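Local coordinates for catalytic domain of the nuclear inclusion protein A (nia) (Tobacco etch virus, PDB 1LVM) that cleaves peptide bonds as a chymotrypsin-like cysteine protease of peptidase family C4, probably processing the polyprotein of the virus, at residues A177-F180 with T181-N185. The protein carries 1 engineered substitution. Residues are numbered along the deposited sequence; the frame is centred on the assembly and turned at random.
Sequences ASNF and TNTNN
The side-chain amide of N179 lies inside the loop formed by T181-N185. N179 OD1 accepts two backbone N-H groups: T183 N, 2.8 Å from N179 OD1, lies in the carbonyl plane on a lone pair, while N184 N, at 3.1 Å, stands above the plane. At the other end of the amide, N179 ND2 donates to T183 OG1 at 2.8 Å, and this hydroxyl also shares a hydrogen bond with T181 OG1. With chi1 at 54°, CG sits between the backbone N and the carbonyl carbon, which turns the amide toward the backbone N-H groups of T183 and N184.

That turn is type I, N179 to N182, closed by N182 N to N179 O at 3.0 Å. Next along the hairpin, N184 O receives both N179 N, nearly head-on, and S178 OG, which reaches it from above the carbonyl plane at 3.2 Å. S178 faces N185 as a non-hydrogen-bonded antiparallel pair where strand 185-189 begins.

The bound peptide extends the sheet beside A177-N179, and N179 ND2 and N184 ND2 each donate to an acidic side chain of the peptide. Gripped at both ends, the N179 amide has its rotation fixed, which probably preorganises ND2 for an acidic group of the peptide.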
# COMPACT_ATOMS: atom_id res chain seq x y z
N ALA A 177 0.23 -1.50 9.58
CA ALA A 177 0.57 -1.24 10.99
C ALA A 177 1.11 -2.43 11.76
O ALA A 177 1.12 -3.53 11.26
CB ALA A 177 -0.76 -0.74 11.70
N SER A 178 1.55 -2.17 12.98
CA SER A 178 2.03 -3.22 13.85
C SER A 178 1.55 -2.95 15.28
O SER A 178 1.09 -1.82 15.57
CB SER A 178 3.56 -3.27 13.79
OG SER A 178 4.01 -4.37 14.55
N ASN A 179 1.63 -3.97 16.15
CA ASN A 179 1.33 -3.76 17.59
C ASN A 179 2.57 -3.09 18.17
O ASN A 179 3.61 -3.00 17.50
CB ASN A 179 1.01 -5.04 18.34
CG ASN A 179 2.09 -6.13 18.21
OD1 ASN A 179 3.17 -5.92 17.65
ND2 ASN A 179 1.79 -7.29 18.77
N PHE A 180 2.48 -2.60 19.40
CA PHE A 180 3.62 -1.86 19.97
C PHE A 180 4.97 -2.57 20.06
O PHE A 180 6.02 -1.92 20.02
CB PHE A 180 3.21 -1.25 21.32
CG PHE A 180 2.10 -0.22 21.20
CD1 PHE A 180 2.00 0.58 20.05
CD2 PHE A 180 1.17 -0.04 22.22
CE1 PHE A 180 0.99 1.53 19.92
CE2 PHE A 180 0.16 0.92 22.10
CZ PHE A 180 0.08 1.70 20.95
N THR A 181 4.93 -3.89 20.13
CA THR A 181 6.14 -4.70 20.23
C THR A 181 6.64 -5.23 18.90
O THR A 181 7.60 -6.00 18.85
CB THR A 181 5.89 -5.88 21.16
OG1 THR A 181 4.66 -6.53 20.79
CG2 THR A 181 5.78 -5.40 22.61
N ASN A 182 6.01 -4.80 17.82
CA ASN A 182 6.39 -5.25 16.49
C ASN A 182 6.40 -6.76 16.42
O ASN A 182 7.25 -7.35 15.75
CB ASN A 182 7.75 -4.69 16.08
CG ASN A 182 7.74 -3.20 15.92
OD1 ASN A 182 7.99 -2.46 16.87
ND2 ASN A 182 7.40 -2.75 14.72
N THR A 183 5.48 -7.40 17.14
CA THR A 183 5.40 -8.86 17.09
C THR A 183 4.23 -9.35 16.19
O THR A 183 4.19 -10.53 15.79
CB THR A 183 5.22 -9.42 18.48
OG1 THR A 183 4.07 -8.80 19.07
CG2 THR A 183 6.46 -9.12 19.33
N ASN A 184 3.23 -8.50 15.95
CA ASN A 184 2.11 -8.92 15.04
C ASN A 184 1.94 -7.79 14.02
O ASN A 184 1.84 -6.67 14.44
CB ASN A 184 0.80 -9.03 15.78
CG ASN A 184 0.80 -10.15 16.73
OD1 ASN A 184 1.30 -11.23 16.41
ND2 ASN A 184 0.26 -9.93 17.90
N ASN A 185 1.86 -8.12 12.73
CA ASN A 185 1.75 -7.08 11.68
C ASN A 185 0.37 -7.14 11.05
O ASN A 185 -0.30 -8.18 11.09
CB ASN A 185 2.86 -7.27 10.65
CG ASN A 185 4.24 -6.82 11.18
OD1 ASN A 185 5.29 -7.26 10.71
ND2 ASN A 185 4.23 -5.94 12.17